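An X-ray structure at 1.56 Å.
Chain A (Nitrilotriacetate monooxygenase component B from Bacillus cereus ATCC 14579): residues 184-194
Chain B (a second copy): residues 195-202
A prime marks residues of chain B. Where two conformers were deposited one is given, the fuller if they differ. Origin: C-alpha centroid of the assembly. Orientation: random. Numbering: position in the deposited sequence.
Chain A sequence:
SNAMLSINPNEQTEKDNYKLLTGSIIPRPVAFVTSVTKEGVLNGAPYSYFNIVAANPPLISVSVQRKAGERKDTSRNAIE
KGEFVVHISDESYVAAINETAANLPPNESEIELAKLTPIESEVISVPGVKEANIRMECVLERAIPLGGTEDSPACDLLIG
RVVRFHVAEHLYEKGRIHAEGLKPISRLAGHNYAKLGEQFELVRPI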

ATOM      1  N   PRO A 184       9.995 -11.237   4.086  1.00 17.89           N
ATOM      2  CA  PRO A 184       8.900 -10.860   3.192  1.00 18.10           C
ATOM      3  C   PRO A 184       9.466 -10.528   1.806  1.00 19.05           C
ATOM      4  O   PRO A 184      10.610 -10.069   1.695  1.00 19.68           O
ATOM      5  CB  PRO A 184       8.336  -9.578   3.846  1.00 18.21           C
ATOM      6  CG  PRO A 184       9.516  -8.943   4.505  1.00 18.53           C
ATOM      7  CD  PRO A 184      10.272 -10.178   5.086  1.00 18.14           C
ATOM      8  N   ILE A 185       8.666 -10.760   0.776  1.00 19.33           N
ATOM      9  CA  ILE A 185       9.034 -10.312  -0.562  1.00 20.30           C
ATOM     10  C   ILE A 185       8.160  -9.170  -1.035  1.00 19.72           C
ATOM     11  O   ILE A 185       6.982  -9.050  -0.659  1.00 20.80           O
ATOM     12  CB  ILE A 185       9.140 -11.442  -1.598  1.00 21.88           C
ATOM     13  CG1 ILE A 185       7.786 -12.084  -1.864  1.00 23.42           C
ATOM     14  CG2 ILE A 185      10.199 -12.498  -1.160  1.00 22.29           C
ATOM     15  CD1 ILE A 185       6.952 -11.425  -2.897  1.00 26.21           C
ATOM     16  N   SER A 186       8.770  -8.357  -1.892  1.00 18.84           N
ATOM     17  CA  SER A 186       8.129  -7.154  -2.400  0.60 18.13           C
ATOM     18  C   SER A 186       8.226  -7.124  -3.921  1.00 18.75           C
ATOM     19  O   SER A 186       9.101  -7.758  -4.513  1.00 18.52           O
ATOM     20  CB  SER A 186       8.754  -5.899  -1.768  0.60 18.85           C
ATOM     21  OG  SER A 186      10.159  -5.850  -1.978  0.60 19.56           O
ATOM     22  N   ARG A 187       7.307  -6.396  -4.541  1.00 17.35           N
ATOM     23  CA  ARG A 187       7.288  -6.247  -5.982  1.00 18.23           C
ATOM     24  C   ARG A 187       7.861  -4.888  -6.380  1.00 17.53           C
ATOM     25  O   ARG A 187       7.605  -3.850  -5.721  1.00 17.30           O
ATOM     26  CB  ARG A 187       5.843  -6.373  -6.499  1.00 19.39           C
ATOM     27  CG  ARG A 187       5.677  -6.459  -8.014  1.00 25.03           C
ATOM     28  CD  ARG A 187       5.889  -7.879  -8.551  1.00 29.39           C
ATOM     29  NE  ARG A 187       5.756  -7.953 -10.010  1.00 38.34           N
ATOM     30  CZ  ARG A 187       4.619  -8.135 -10.689  1.00 36.19           C
ATOM     31  NH1 ARG A 187       3.441  -8.283 -10.067  1.00 44.94           N
ATOM     32  NH2 ARG A 187       4.662  -8.176 -12.019  1.00 43.80           N
ATOM     33  N   LEU A 188       8.654  -4.913  -7.452  1.00 17.53           N
ATOM     34  CA  LEU A 188       9.092  -3.691  -8.115  1.00 18.35           C
ATOM     35  C   LEU A 188       8.414  -3.576  -9.494  1.00 19.76           C
ATOM     36  O   LEU A 188       7.277  -3.959  -9.642  1.00 20.10           O
ATOM     37  CB  LEU A 188      10.630  -3.671  -8.215  1.00 19.30           C
ATOM     38  CG  LEU A 188      11.387  -4.012  -6.924  1.00 18.74           C
ATOM     39  CD1 LEU A 188      12.882  -4.017  -7.199  1.00 21.29           C
ATOM     40  CD2 LEU A 188      11.028  -3.116  -5.723  1.00 19.90           C
ATOM     41  N   ALA A 189       9.100  -3.029 -10.503  1.00 20.10           N
ATOM     42  CA  ALA A 189       8.499  -2.917 -11.812  1.00 22.14           C
ATOM     43  C   ALA A 189       8.786  -4.175 -12.617  1.00 23.74           C
ATOM     44  O   ALA A 189       9.681  -4.948 -12.258  1.00 23.00           O
ATOM     45  CB  ALA A 189       9.064  -1.684 -12.538  1.00 22.72           C
ATOM     46  N   GLY A 190       8.054  -4.377 -13.710  1.00 25.92           N
ATOM     47  CA  GLY A 190       8.281  -5.579 -14.543  1.00 28.79           C
ATOM     48  C   GLY A 190       8.107  -6.860 -13.737  1.00 30.42           C
ATOM     49  O   GLY A 190       7.243  -6.937 -12.862  1.00 31.31           O
ATOM     50  N   HIS A 191       8.956  -7.862 -13.998  1.00 31.97           N
ATOM     51  CA  HIS A 191       8.941  -9.101 -13.211  0.60 32.25           C
ATOM     52  C   HIS A 191       9.995  -9.059 -12.110  1.00 31.39           C
ATOM     53  O   HIS A 191      10.519 -10.100 -11.695  1.00 31.02           O
ATOM     54  CB  HIS A 191       9.152 -10.338 -14.101  0.60 33.68           C
ATOM     55  CG  HIS A 191      10.392 -10.285 -14.945  0.60 36.42           C
ATOM     56  ND1 HIS A 191      10.521 -10.997 -16.121  0.60 39.21           N
ATOM     57  CD2 HIS A 191      11.555  -9.604 -14.789  0.60 38.69           C
ATOM     58  CE1 HIS A 191      11.709 -10.759 -16.650  0.60 40.05           C
ATOM     59  NE2 HIS A 191      12.356  -9.917 -15.863  0.60 39.92           N
ATOM     60  N   ASN A 192      10.302  -7.853 -11.631  1.00 28.82           N
ATOM     61  CA  ASN A 192      11.313  -7.710 -10.617  1.00 26.07           C
ATOM     62  C   ASN A 192      10.707  -7.701  -9.229  1.00 24.63           C
ATOM     63  O   ASN A 192       9.643  -7.122  -9.020  1.00 23.46           O
ATOM     64  CB  ASN A 192      12.119  -6.452 -10.849  1.00 27.02           C
ATOM     65  CG  ASN A 192      12.767  -6.462 -12.199  1.00 30.18           C
ATOM     66  OD1 ASN A 192      13.663  -7.256 -12.430  1.00 31.39           O
ATOM     67  ND2 ASN A 192      12.266  -5.635 -13.123  1.00 32.88           N
ATOM     68  N   TYR A 193      11.413  -8.365  -8.324  1.00 23.86           N
ATOM     69  CA  TYR A 193      11.053  -8.419  -6.907  0.60 23.04           C
ATOM     70  C   TYR A 193      12.235  -8.021  -6.065  1.00 23.10           C
ATOM     71  O   TYR A 193      13.357  -7.954  -6.557  1.00 23.01           O
ATOM     72  CB  TYR A 193      10.605  -9.834  -6.545  0.60 22.76           C
ATOM     73  CG  TYR A 193       9.343 -10.208  -7.254  0.60 23.65           C
ATOM     74  CD1 TYR A 193       8.131 -10.243  -6.568  0.60 23.20           C
ATOM     75  CD2 TYR A 193       9.344 -10.499  -8.616  0.60 23.97           C
ATOM     76  CE1 TYR A 193       6.967 -10.587  -7.222  0.60 24.12           C
ATOM     77  CE2 TYR A 193       8.192 -10.829  -9.270  0.60 24.24           C
ATOM     78  CZ  TYR A 193       7.010 -10.860  -8.571  0.60 24.30           C
ATOM     79  OH  TYR A 193       5.867 -11.181  -9.240  0.60 25.92           O
ATOM     80  N   ALA A 194      11.994  -7.754  -4.789  1.00 21.49           N
ATOM     81  CA  ALA A 194      13.077  -7.483  -3.870  1.00 22.10           C
ATOM     82  C   ALA A 194      12.865  -8.243  -2.570  1.00 21.70           C
ATOM     83  O   ALA A 194      11.743  -8.363  -2.087  1.00 22.08           O
ATOM     84  CB  ALA A 194      13.202  -6.023  -3.584  1.00 22.95           C
TER
ATOM     85  N   LYS B 195      16.168   0.068   3.555  1.00 22.12           N
ATOM     86  CA  LYS B 195      16.621   0.402   2.196  1.00 21.23           C
ATOM     87  C   LYS B 195      16.089  -0.655   1.243  1.00 21.34           C
ATOM     88  O   LYS B 195      15.534  -1.665   1.691  1.00 20.78           O
ATOM     89  CB  LYS B 195      18.153   0.434   2.138  1.00 21.75           C
ATOM     90  CG  LYS B 195      18.749   1.366   3.132  1.00 22.56           C
ATOM     91  CD  LYS B 195      20.263   1.349   3.013  1.00 24.82           C
ATOM     92  CE  LYS B 195      20.845   2.083   4.195  1.00 28.84           C
ATOM     93  NZ  LYS B 195      22.315   2.174   4.004  1.00 31.98           N
ATOM     94  N   LEU B 196      16.264  -0.438  -0.067  1.00 21.17           N
ATOM     95  CA  LEU B 196      15.772  -1.361  -1.062  1.00 21.29           C
ATOM     96  C   LEU B 196      16.591  -2.647  -0.956  1.00 21.38           C
ATOM     97  O   LEU B 196      17.835  -2.603  -0.912  1.00 22.79           O
ATOM     98  CB  LEU B 196      15.900  -0.762  -2.479  1.00 21.29           C
ATOM     99  CG  LEU B 196      15.329  -1.615  -3.629  1.00 22.51           C
ATOM    100  CD1 LEU B 196      13.812  -1.874  -3.473  1.00 23.94           C
ATOM    101  CD2 LEU B 196      15.651  -0.955  -4.955  1.00 23.40           C
ATOM    102  N   GLY B 197      15.919  -3.790  -0.914  1.00 21.47           N
ATOM    103  CA  GLY B 197      16.640  -5.066  -0.816  1.00 21.08           C
ATOM    104  C   GLY B 197      17.165  -5.633  -2.128  1.00 22.99           C
ATOM    105  O   GLY B 197      16.975  -5.058  -3.217  1.00 23.63           O
ATOM    106  N   GLU B 198      17.820  -6.783  -2.002  1.00 23.06           N
ATOM    107  CA  GLU B 198      18.381  -7.459  -3.163  0.60 24.65           C
ATOM    108  C   GLU B 198      17.288  -7.864  -4.119  1.00 24.05           C
ATOM    109  O   GLU B 198      16.266  -8.418  -3.732  1.00 23.75           O
ATOM    110  CB  GLU B 198      19.183  -8.688  -2.747  0.60 25.06           C
ATOM    111  CG  GLU B 198      19.573  -9.541  -3.927  0.60 29.45           C
ATOM    112  CD  GLU B 198      20.354 -10.775  -3.548  0.60 31.45           C
ATOM    113  OE1 GLU B 198      19.816 -11.652  -2.809  0.60 35.95           O
ATOM    114  OE2 GLU B 198      21.508 -10.872  -4.018  0.60 36.99           O
ATOM    115  N   GLN B 199      17.498  -7.567  -5.392  1.00 24.45           N
ATOM    116  CA  GLN B 199      16.494  -7.876  -6.390  1.00 24.53           C
ATOM    117  C   GLN B 199      16.600  -9.314  -6.898  1.00 24.96           C
ATOM    118  O   GLN B 199      17.673  -9.945  -6.868  1.00 25.66           O
ATOM    119  CB  GLN B 199      16.583  -6.887  -7.547  1.00 25.66           C
ATOM    120  CG  GLN B 199      16.318  -5.437  -7.120  1.00 25.50           C
ATOM    121  CD  GLN B 199      16.288  -4.517  -8.320  1.00 27.05           C
ATOM    122  OE1 GLN B 199      15.672  -4.840  -9.344  1.00 25.59           O
ATOM    123  NE2 GLN B 199      16.942  -3.357  -8.203  1.00 29.56           N
ATOM    124  N   PHE B 200      15.474  -9.830  -7.368  1.00 25.04           N
ATOM    125  CA  PHE B 200      15.433 -11.091  -8.076  1.00 24.65           C
ATOM    126  C   PHE B 200      14.291 -11.066  -9.063  1.00 26.49           C
ATOM    127  O   PHE B 200      13.348 -10.261  -8.935  1.00 25.71           O
ATOM    128  CB  PHE B 200      15.350 -12.293  -7.122  1.00 24.69           C
ATOM    129  CG  PHE B 200      14.087 -12.351  -6.283  1.00 22.87           C
ATOM    130  CD1 PHE B 200      12.983 -13.119  -6.692  1.00 22.87           C
ATOM    131  CD2 PHE B 200      14.022 -11.678  -5.077  1.00 22.70           C
ATOM    132  CE1 PHE B 200      11.796 -13.191  -5.892  1.00 22.49           C
ATOM    133  CE2 PHE B 200      12.852 -11.743  -4.286  1.00 22.23           C
ATOM    134  CZ  PHE B 200      11.746 -12.505  -4.692  1.00 22.83           C
ATOM    135  N   GLU B 201      14.387 -11.937 -10.058  1.00 28.22           N
ATOM    136  CA  GLU B 201      13.388 -12.033 -11.112  0.60 30.02           C
ATOM    137  C   GLU B 201      12.775 -13.414 -11.092  1.00 30.74           C
ATOM    138  O   GLU B 201      13.475 -14.395 -10.825  1.00 30.61           O
ATOM    139  CB  GLU B 201      14.018 -11.831 -12.494  0.60 30.16           C
ATOM    140  CG  GLU B 201      14.904 -10.621 -12.646  0.60 30.93           C
ATOM    141  CD  GLU B 201      15.601 -10.595 -13.995  0.60 31.95           C
ATOM    142  OE1 GLU B 201      16.839 -10.445 -14.015  0.60 35.00           O
ATOM    143  OE2 GLU B 201      14.908 -10.733 -15.031  0.60 34.92           O
ATOM    144  N   LEU B 202      11.477 -13.479 -11.385  1.00 31.75           N
ATOM    145  CA  LEU B 202      10.812 -14.767 -11.523  0.60 32.77           C
ATOM    146  C   LEU B 202      10.206 -14.945 -12.915  1.00 33.49           C
ATOM    147  O   LEU B 202       9.684 -14.004 -13.515  1.00 35.31           O
ATOM    148  CB  LEU B 202       9.759 -14.976 -10.415  0.60 32.92           C
ATOM    149  CG  LEU B 202      10.128 -15.917  -9.258  0.60 32.52           C
ATOM    150  CD1 LEU B 202      11.476 -15.603  -8.654  0.60 33.38           C
ATOM    151  CD2 LEU B 202       9.080 -15.865  -8.168  0.60 32.21           C
TER
HETATM  152  O   HOH W   1      12.837  -4.340  -0.640  1.00 26.15           O

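The two copies join by adding one short strand to another: residues 192-194 of chain A run antiparallel to residues 199-201 of chain B, and the two stretches together bury 596 Å². A single reciprocal pair of hydrogen bonds fixes the register. Tyr193 N donates to Phe200′ O (2.8 Å) and Phe200′ N donates to Tyr193 O (2.9 Å), so both polar backbone atoms of each residue are satisfied by its opposite number. The flanking pairs, Asn192 with Glu201′ and Ala194 with Gln199′, are non-hydrogen-bonded, and there CA-H...O contacts fill the gaps: Glu201′ CA lies 3.5 Å from His191 O at the first, and at the second Gln199′ CA lies 3.1 Å from Tyr193 O and Ala194 CA 3.3 Å from Glu198′ O.

Ala194 spends its own backbone groups within chain A. Ala194 N donates to Ser186 O (2.9 Å), while Ala194 O accepts from both Ser186 N and Ser186 OG (each 3.0 Å), leaving its other edge for chain B. The hairpin is closed by a type II' turn in which Ala189 O receives Asn192 N (3.0 Å) and Asn192 ND2 (2.8 Å); Gly190 suits the positive phi required there, and Gly190 O accepts from Arg187 NH2 (3.0 Å). A water accepts from Gly197′ N (3.1 Å) and donates weakly to Ser186 OG (3.4 Å), linking the chains.

On the sheet face carrying Tyr193 and Phe200′, the phenylalanine ring, at chi1 p, folds across the partner strand. Tyr193 CB sits over its face, 3.6 Å from the centroid of the Phe200′ ring, whereas the two rings, nearly parallel, are slid apart and barely overlap. Ile185 CG2 meets the ring edge at Phe200′ CZ (3.9 Å). On the other face, small Ala194 leaves room for Leu196′, and Leu196′ CD1 also packs against Leu188 CD2 (3.8 Å). At the exposed end, His191 NE2 approaches Glu201′ OE2 to 2.8 Å.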